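Long-range contact in precorrin-6y methyltransferase/putative decarboxylase (Methanothermobacter thermautotrophicus, PDB 1L3I), which probably methylates C-15 of cobalt-precorrin-6B and then decarboxylates it at C-12, giving cobalt-precorrin-7 in anaerobic cobalamin biosynthesis: residues A29-G41 / L95-G108. Sequence-based numbering, arbitrary orientation.
Sequences AEPGKNDVAVDVG and LCKIPDIDIAVVGG. With SAH (S-adenosyl-L-homocysteine), chain G.
D102 holds CG anti to its own carbonyl carbon (chi1 -64°), and this brings OD2 to the backbone N of V36. The bond is 2.9 Å from V36 N to D102 OD2 and uses the anti lone pair of the oxygen. V36 O accepts two N-H groups in return. D102 N is the closer, at 2.8 Å from V36 O and in the carbonyl plane; I103 N is longer and tilted from it. The chain turns a corner at D102, consistent with both amides pointing at one oxygen. D35 OD1 lies 3.6 Å from D102 OD2, so the two carboxylates probably repel; K125 and R129 make long, weak ion pairs with D102 and D35. With an alanine here, the V36 amide is likely to lose its carboxylate acceptor, and with it the side-chain tie between the corner and 29-41.

Beyond the corner, 36-40 and 103-106 run parallel. V38 N donates to I103 O and V38 O accepts from V105 N; V40 N donates to V105 O and V40 O accepts from G107 N. V38 CG1 sits between the backbone N and the carbonyl carbon (chi1 63°). From there it touches I101 CD1 at 3.5 Å and A104 CB at 3.8 Å, while CG2 meets I98 CD1 and L95 CD2. On the A37 face, I103 CB packs on A37 CB, and I103 CD1 lies 3.7 Å from D35 OD2. D39 OD2 is held by T48.

Both strands run out into glycines beside the cofactor. G41 O is 3.3 Å from SAH CG, and G107 O is 3.4 Å from SAH C5'. These are central neighbouring strands of the Rossmann-like methyltransferase sheet, with G41 opening the glycine-rich S-adenosylmethionine loop.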
ATOM      1  N   ALA A  29     -21.598   6.756   0.316  1.00 34.75           N
ATOM      2  CA  ALA A  29     -22.710   7.596  -0.109  1.00 34.76           C
ATOM      3  C   ALA A  29     -24.079   7.036   0.309  1.00 37.84           C
ATOM      4  O   ALA A  29     -24.993   7.804   0.590  1.00 37.18           O
ATOM      5  CB  ALA A  29     -22.652   7.820  -1.623  1.00 31.30           C
ATOM      6  N   GLU A  30     -24.212   5.706   0.337  1.00 39.17           N
ATOM      7  CA  GLU A  30     -25.469   5.051   0.700  1.00 41.27           C
ATOM      8  C   GLU A  30     -26.606   5.629  -0.142  1.00 41.91           C
ATOM      9  O   GLU A  30     -27.541   6.243   0.385  1.00 41.56           O
ATOM     10  CB  GLU A  30     -25.776   5.269   2.180  1.00 47.21           C
ATOM     11  CG  GLU A  30     -24.624   4.951   3.107  1.00 55.35           C
ATOM     12  CD  GLU A  30     -24.951   5.281   4.548  1.00 63.35           C
ATOM     13  OE1 GLU A  30     -24.909   6.485   4.906  1.00 62.35           O
ATOM     14  OE2 GLU A  30     -25.266   4.334   5.312  1.00 68.80           O
ATOM     15  N   PRO A  31     -26.547   5.428  -1.463  1.00 43.43           N
ATOM     16  CA  PRO A  31     -27.561   5.931  -2.392  1.00 45.81           C
ATOM     17  C   PRO A  31     -28.971   5.404  -2.131  1.00 47.70           C
ATOM     18  O   PRO A  31     -29.175   4.198  -2.003  1.00 46.57           O
ATOM     19  CB  PRO A  31     -27.052   5.456  -3.757  1.00 43.56           C
ATOM     20  CG  PRO A  31     -25.580   5.267  -3.533  1.00 41.97           C
ATOM     21  CD  PRO A  31     -25.538   4.633  -2.178  1.00 39.36           C
ATOM     22  N   GLY A  32     -29.931   6.325  -2.075  1.00 49.84           N
ATOM     23  CA  GLY A  32     -31.320   5.964  -1.859  1.00 53.30           C
ATOM     24  C   GLY A  32     -32.134   6.395  -3.070  1.00 53.22           C
ATOM     25  O   GLY A  32     -31.829   7.414  -3.689  1.00 49.88           O
ATOM     26  N   LYS A  33     -33.190   5.649  -3.377  1.00 53.72           N
ATOM     27  CA  LYS A  33     -34.024   5.966  -4.524  1.00 55.14           C
ATOM     28  C   LYS A  33     -34.709   7.323  -4.516  1.00 52.31           C
ATOM     29  O   LYS A  33     -35.206   7.769  -5.541  1.00 52.15           O
ATOM     30  CB  LYS A  33     -35.044   4.858  -4.740  1.00 62.38           C
ATOM     31  CG  LYS A  33     -34.436   3.581  -5.328  1.00 70.86           C
ATOM     32  CD  LYS A  33     -35.534   2.560  -5.589  1.00 80.83           C
ATOM     33  CE  LYS A  33     -35.032   1.356  -6.392  1.00 83.26           C
ATOM     34  NZ  LYS A  33     -36.197   0.625  -6.985  1.00 83.52           N
ATOM     35  N   ASN A  34     -34.741   7.987  -3.369  1.00 53.32           N
ATOM     36  CA  ASN A  34     -35.369   9.306  -3.268  1.00 54.03           C
ATOM     37  C   ASN A  34     -34.324  10.387  -3.039  1.00 52.14           C
ATOM     38  O   ASN A  34     -34.656  11.506  -2.648  1.00 51.79           O
ATOM     39  CB  ASN A  34     -36.377   9.355  -2.112  1.00 57.71           C
ATOM     40  CG  ASN A  34     -37.517   8.372  -2.291  1.00 62.92           C
ATOM     41  OD1 ASN A  34     -37.813   7.927  -3.412  1.00 64.64           O
ATOM     42  ND2 ASN A  34     -38.155   8.003  -1.178  1.00 64.55           N
ATOM     43  N   ASP A  35     -33.061  10.036  -3.267  1.00 48.88           N
ATOM     44  CA  ASP A  35     -31.969  10.975  -3.074  1.00 42.83           C
ATOM     45  C   ASP A  35     -31.683  11.792  -4.310  1.00 39.97           C
ATOM     46  O   ASP A  35     -31.865  11.327  -5.438  1.00 39.50           O
ATOM     47  CB  ASP A  35     -30.692  10.241  -2.658  1.00 46.18           C
ATOM     48  CG  ASP A  35     -30.695   9.832  -1.200  1.00 49.01           C
ATOM     49  OD1 ASP A  35     -31.429  10.470  -0.414  1.00 52.89           O
ATOM     50  OD2 ASP A  35     -29.952   8.884  -0.831  1.00 50.18           O
ATOM     51  N   VAL A  36     -31.225  13.012  -4.075  1.00 37.84           N
ATOM     52  CA  VAL A  36     -30.856  13.940  -5.133  1.00 39.61           C
ATOM     53  C   VAL A  36     -29.345  14.067  -4.961  1.00 39.28           C
ATOM     54  O   VAL A  36     -28.875  14.433  -3.886  1.00 40.18           O
ATOM     55  CB  VAL A  36     -31.518  15.327  -4.944  1.00 37.65           C
ATOM     56  CG1 VAL A  36     -31.028  16.299  -6.015  1.00 36.99           C
ATOM     57  CG2 VAL A  36     -33.025  15.201  -4.989  1.00 37.60           C
ATOM     58  N   ALA A  37     -28.581  13.730  -5.989  1.00 34.09           N
ATOM     59  CA  ALA A  37     -27.143  13.787  -5.877  1.00 32.70           C
ATOM     60  C   ALA A  37     -26.515  14.715  -6.882  1.00 32.38           C
ATOM     61  O   ALA A  37     -27.104  15.012  -7.915  1.00 33.16           O
ATOM     62  CB  ALA A  37     -26.574  12.386  -6.043  1.00 29.76           C
ATOM     63  N   VAL A  38     -25.315  15.192  -6.562  1.00 34.18           N
ATOM     64  CA  VAL A  38     -24.560  16.045  -7.477  1.00 31.50           C
ATOM     65  C   VAL A  38     -23.152  15.471  -7.584  1.00 30.54           C
ATOM     66  O   VAL A  38     -22.556  15.080  -6.581  1.00 31.79           O
ATOM     67  CB  VAL A  38     -24.506  17.542  -7.033  1.00 28.40           C
ATOM     68  CG1 VAL A  38     -23.794  17.694  -5.713  1.00 28.11           C
ATOM     69  CG2 VAL A  38     -23.807  18.373  -8.088  1.00 27.62           C
ATOM     70  N   ASP A  39     -22.674  15.328  -8.816  1.00 30.91           N
ATOM     71  CA  ASP A  39     -21.335  14.825  -9.072  1.00 28.34           C
ATOM     72  C   ASP A  39     -20.543  15.984  -9.653  1.00 27.06           C
ATOM     73  O   ASP A  39     -20.696  16.332 -10.824  1.00 26.81           O
ATOM     74  CB  ASP A  39     -21.380  13.640 -10.046  1.00 25.63           C
ATOM     75  CG  ASP A  39     -20.003  13.032 -10.311  1.00 26.53           C
ATOM     76  OD1 ASP A  39     -19.071  13.250  -9.518  1.00 33.53           O
ATOM     77  OD2 ASP A  39     -19.842  12.337 -11.322  1.00 28.74           O
ATOM     78  N   VAL A  40     -19.748  16.635  -8.805  1.00 28.77           N
ATOM     79  CA  VAL A  40     -18.931  17.766  -9.217  1.00 28.39           C
ATOM     80  C   VAL A  40     -17.679  17.255  -9.922  1.00 30.39           C
ATOM     81  O   VAL A  40     -16.812  16.625  -9.291  1.00 30.38           O
ATOM     82  CB  VAL A  40     -18.549  18.641  -8.002  1.00 30.37           C
ATOM     83  CG1 VAL A  40     -17.707  19.821  -8.428  1.00 28.22           C
ATOM     84  CG2 VAL A  40     -19.798  19.116  -7.281  1.00 29.22           C
ATOM     85  N   GLY A  41     -17.581  17.523 -11.226  1.00 28.07           N
ATOM     86  CA  GLY A  41     -16.442  17.065 -11.996  1.00 27.55           C
ATOM     87  C   GLY A  41     -16.708  15.636 -12.391  1.00 24.89           C
ATOM     88  O   GLY A  41     -16.011  14.729 -11.967  1.00 29.27           O
ATOM     89  N   LEU A  95     -23.494  24.846  -9.344  1.00 35.96           N
ATOM     90  CA  LEU A  95     -24.029  24.390  -8.056  1.00 38.56           C
ATOM     91  C   LEU A  95     -25.145  25.286  -7.533  1.00 40.40           C
ATOM     92  O   LEU A  95     -26.069  24.805  -6.884  1.00 41.97           O
ATOM     93  CB  LEU A  95     -22.919  24.290  -7.002  1.00 35.68           C
ATOM     94  CG  LEU A  95     -22.029  23.050  -7.001  1.00 33.37           C
ATOM     95  CD1 LEU A  95     -20.838  23.329  -6.113  1.00 27.72           C
ATOM     96  CD2 LEU A  95     -22.806  21.820  -6.526  1.00 29.67           C
ATOM     97  N   CYS A  96     -25.063  26.578  -7.832  1.00 42.37           N
ATOM     98  CA  CYS A  96     -26.073  27.535  -7.390  1.00 44.00           C
ATOM     99  C   CYS A  96     -27.433  27.384  -8.089  1.00 46.50           C
ATOM    100  O   CYS A  96     -28.447  27.852  -7.567  1.00 50.07           O
ATOM    101  CB  CYS A  96     -25.578  28.968  -7.581  1.00 41.48           C
ATOM    102  SG  CYS A  96     -24.311  29.514  -6.448  1.00 47.20           S
ATOM    103  N   LYS A  97     -27.451  26.730  -9.254  1.00 44.02           N
ATOM    104  CA  LYS A  97     -28.684  26.542 -10.018  1.00 41.17           C
ATOM    105  C   LYS A  97     -29.482  25.283  -9.678  1.00 43.10           C
ATOM    106  O   LYS A  97     -30.647  25.152 -10.071  1.00 44.77           O
ATOM    107  CB  LYS A  97     -28.382  26.520 -11.510  1.00 40.34           C
ATOM    108  CG  LYS A  97     -27.596  27.699 -12.023  1.00 43.81           C
ATOM    109  CD  LYS A  97     -27.411  27.560 -13.526  1.00 50.11           C
ATOM    110  CE  LYS A  97     -26.498  28.643 -14.091  1.00 54.65           C
ATOM    111  NZ  LYS A  97     -26.526  28.615 -15.581  1.00 56.50           N
ATOM    112  N   ILE A  98     -28.869  24.358  -8.952  1.00 42.05           N
ATOM    113  CA  ILE A  98     -29.541  23.110  -8.624  1.00 38.53           C
ATOM    114  C   ILE A  98     -30.264  23.158  -7.271  1.00 37.99           C
ATOM    115  O   ILE A  98     -30.053  24.063  -6.475  1.00 35.33           O
ATOM    116  CB  ILE A  98     -28.536  21.913  -8.667  1.00 36.78           C
ATOM    117  CG1 ILE A  98     -27.574  21.950  -7.486  1.00 37.79           C
ATOM    118  CG2 ILE A  98     -27.726  21.966  -9.941  1.00 33.91           C
ATOM    119  CD1 ILE A  98     -26.709  20.702  -7.365  1.00 37.06           C
ATOM    120  N   PRO A  99     -31.220  22.243  -7.056  1.00 38.66           N
ATOM    121  CA  PRO A  99     -31.936  22.232  -5.777  1.00 41.56           C
ATOM    122  C   PRO A  99     -31.052  21.668  -4.674  1.00 45.14           C
ATOM    123  O   PRO A  99     -29.867  21.400  -4.894  1.00 47.18           O
ATOM    124  CB  PRO A  99     -33.134  21.327  -6.067  1.00 40.14           C
ATOM    125  CG  PRO A  99     -32.659  20.436  -7.150  1.00 39.93           C
ATOM    126  CD  PRO A  99     -31.889  21.377  -8.038  1.00 37.56           C
ATOM    127  N   ASP A 100     -31.616  21.479  -3.485  1.00 46.42           N
ATOM    128  CA  ASP A 100     -30.833  20.922  -2.387  1.00 47.09           C
ATOM    129  C   ASP A 100     -30.475  19.467  -2.665  1.00 44.56           C
ATOM    130  O   ASP A 100     -31.223  18.751  -3.341  1.00 45.39           O
ATOM    131  CB  ASP A 100     -31.576  21.068  -1.051  1.00 50.74           C
ATOM    132  CG  ASP A 100     -31.595  22.505  -0.539  1.00 52.89           C
ATOM    133  OD1 ASP A 100     -30.819  23.365  -1.030  1.00 52.86           O
ATOM    134  OD2 ASP A 100     -32.400  22.776   0.378  1.00 57.20           O
ATOM    135  N   ILE A 101     -29.353  19.030  -2.105  1.00 41.46           N
ATOM    136  CA  ILE A 101     -28.852  17.680  -2.333  1.00 40.51           C
ATOM    137  C   ILE A 101     -28.710  16.807  -1.096  1.00 38.08           C
ATOM    138  O   ILE A 101     -28.456  17.285   0.003  1.00 38.32           O
ATOM    139  CB  ILE A 101     -27.461  17.740  -3.010  1.00 44.29           C
ATOM    140  CG1 ILE A 101     -26.528  18.600  -2.138  1.00 42.43           C
ATOM    141  CG2 ILE A 101     -27.582  18.302  -4.434  1.00 39.45           C
ATOM    142  CD1 ILE A 101     -25.141  18.723  -2.636  1.00 45.86           C
ATOM    143  N   ASP A 102     -28.827  15.508  -1.309  1.00 37.77           N
ATOM    144  CA  ASP A 102     -28.693  14.524  -0.251  1.00 37.43           C
ATOM    145  C   ASP A 102     -27.278  13.963  -0.299  1.00 38.39           C
ATOM    146  O   ASP A 102     -26.717  13.593   0.735  1.00 38.25           O
ATOM    147  CB  ASP A 102     -29.690  13.397  -0.462  1.00 40.44           C
ATOM    148  CG  ASP A 102     -31.125  13.872  -0.372  1.00 47.23           C
ATOM    149  OD1 ASP A 102     -31.542  14.257   0.744  1.00 49.53           O
ATOM    150  OD2 ASP A 102     -31.828  13.888  -1.409  1.00 45.71           O
ATOM    151  N   ILE A 103     -26.720  13.897  -1.508  1.00 35.83           N
ATOM    152  CA  ILE A 103     -25.387  13.369  -1.728  1.00 31.12           C
ATOM    153  C   ILE A 103     -24.582  14.299  -2.632  1.00 30.25           C
ATOM    154  O   ILE A 103     -25.074  14.775  -3.655  1.00 29.42           O
ATOM    155  CB  ILE A 103     -25.447  11.978  -2.403  1.00 30.79           C
ATOM    156  CG1 ILE A 103     -26.204  10.983  -1.529  1.00 27.57           C
ATOM    157  CG2 ILE A 103     -24.052  11.459  -2.708  1.00 30.85           C
ATOM    158  CD1 ILE A 103     -26.592   9.724  -2.268  1.00 28.33           C
ATOM    159  N   ALA A 104     -23.338  14.547  -2.255  1.00 29.46           N
ATOM    160  CA  ALA A 104     -22.440  15.377  -3.039  1.00 27.00           C
ATOM    161  C   ALA A 104     -21.075  14.685  -3.136  1.00 28.98           C
ATOM    162  O   ALA A 104     -20.423  14.411  -2.118  1.00 25.26           O
ATOM    163  CB  ALA A 104     -22.283  16.745  -2.400  1.00 29.86           C
ATOM    164  N   VAL A 105     -20.677  14.356  -4.361  1.00 31.93           N
ATOM    165  CA  VAL A 105     -19.380  13.733  -4.630  1.00 26.31           C
ATOM    166  C   VAL A 105     -18.556  14.743  -5.427  1.00 27.77           C
ATOM    167  O   VAL A 105     -18.991  15.234  -6.488  1.00 27.07           O
ATOM    168  CB  VAL A 105     -19.506  12.434  -5.451  1.00 23.08           C
ATOM    169  CG1 VAL A 105     -18.099  11.875  -5.798  1.00 20.98           C
ATOM    170  CG2 VAL A 105     -20.351  11.417  -4.673  1.00 20.16           C
ATOM    171  N   VAL A 106     -17.403  15.110  -4.892  1.00 25.43           N
ATOM    172  CA  VAL A 106     -16.544  16.054  -5.580  1.00 28.00           C
ATOM    173  C   VAL A 106     -15.423  15.265  -6.237  1.00 29.27           C
ATOM    174  O   VAL A 106     -14.474  14.859  -5.566  1.00 28.42           O
ATOM    175  CB  VAL A 106     -15.961  17.116  -4.615  1.00 24.43           C
ATOM    176  CG1 VAL A 106     -15.214  18.183  -5.407  1.00 25.73           C
ATOM    177  CG2 VAL A 106     -17.077  17.742  -3.804  1.00 24.43           C
ATOM    178  N   GLY A 107     -15.561  15.031  -7.540  1.00 28.95           N
ATOM    179  CA  GLY A 107     -14.564  14.282  -8.290  1.00 28.37           C
ATOM    180  C   GLY A 107     -13.425  15.123  -8.843  1.00 31.00           C
ATOM    181  O   GLY A 107     -12.437  14.567  -9.330  1.00 31.02           O
ATOM    182  N   GLY A 108     -13.563  16.445  -8.772  1.00 30.10           N
ATOM    183  CA  GLY A 108     -12.556  17.383  -9.254  1.00 27.22           C
ATOM    184  C   GLY A 108     -12.909  18.779  -8.754  1.00 30.69           C
ATOM    185  O   GLY A 108     -14.077  19.141  -8.715  1.00 32.54           O
TER
HETATM  186  N   SAH G 801     -14.790  10.657 -11.251  1.00 24.40           N
HETATM  187  CA  SAH G 801     -14.804  10.723 -12.716  1.00 25.22           C
HETATM  188  CB  SAH G 801     -13.533  11.423 -13.268  1.00 26.46           C
HETATM  189  CG  SAH G 801     -13.383  12.889 -12.774  1.00 32.28           C
HETATM  190  SD  SAH G 801     -11.960  13.802 -13.383  1.00 30.67           S
HETATM  191  C   SAH G 801     -14.920   9.310 -13.269  1.00 23.12           C
HETATM  192  O   SAH G 801     -14.998   8.383 -12.443  1.00 22.92           O
HETATM  193  OXT SAH G 801     -14.954   9.149 -14.506  1.00 26.17           O
HETATM  194  C5' SAH G 801     -12.192  15.393 -12.630  1.00 27.48           C
HETATM  195  C4' SAH G 801     -13.092  16.283 -13.412  1.00 28.12           C
HETATM  196  O4' SAH G 801     -13.124  17.512 -12.662  1.00 32.86           O
HETATM  197  C3' SAH G 801     -12.605  16.670 -14.895  1.00 23.07           C
HETATM  198  O3' SAH G 801     -13.419  16.228 -16.029  1.00 26.90           O
HETATM  199  C2' SAH G 801     -12.483  18.203 -14.737  1.00 26.30           C
HETATM  200  O2' SAH G 801     -12.649  19.014 -15.911  1.00 23.62           O
HETATM  201  C1' SAH G 801     -13.471  18.466 -13.624  1.00 29.49           C
HETATM  202  N9  SAH G 801     -13.388  19.705 -12.862  1.00 31.13           N
HETATM  203  C8  SAH G 801     -12.286  20.180 -12.109  1.00 34.09           C
HETATM  204  N7  SAH G 801     -12.560  21.314 -11.538  1.00 29.89           N
HETATM  205  C5  SAH G 801     -13.884  21.624 -11.924  1.00 30.85           C
HETATM  206  C6  SAH G 801     -14.748  22.698 -11.644  1.00 29.82           C
HETATM  207  N6  SAH G 801     -14.380  23.719 -10.862  1.00 27.66           N
HETATM  208  N1  SAH G 801     -16.003  22.704 -12.174  1.00 35.54           N
HETATM  209  C2  SAH G 801     -16.355  21.684 -12.947  1.00 32.29           C
HETATM  210  N3  SAH G 801     -15.640  20.624 -13.281  1.00 30.84           N
HETATM  211  C4  SAH G 801     -14.405  20.642 -12.739  1.00 25.36           C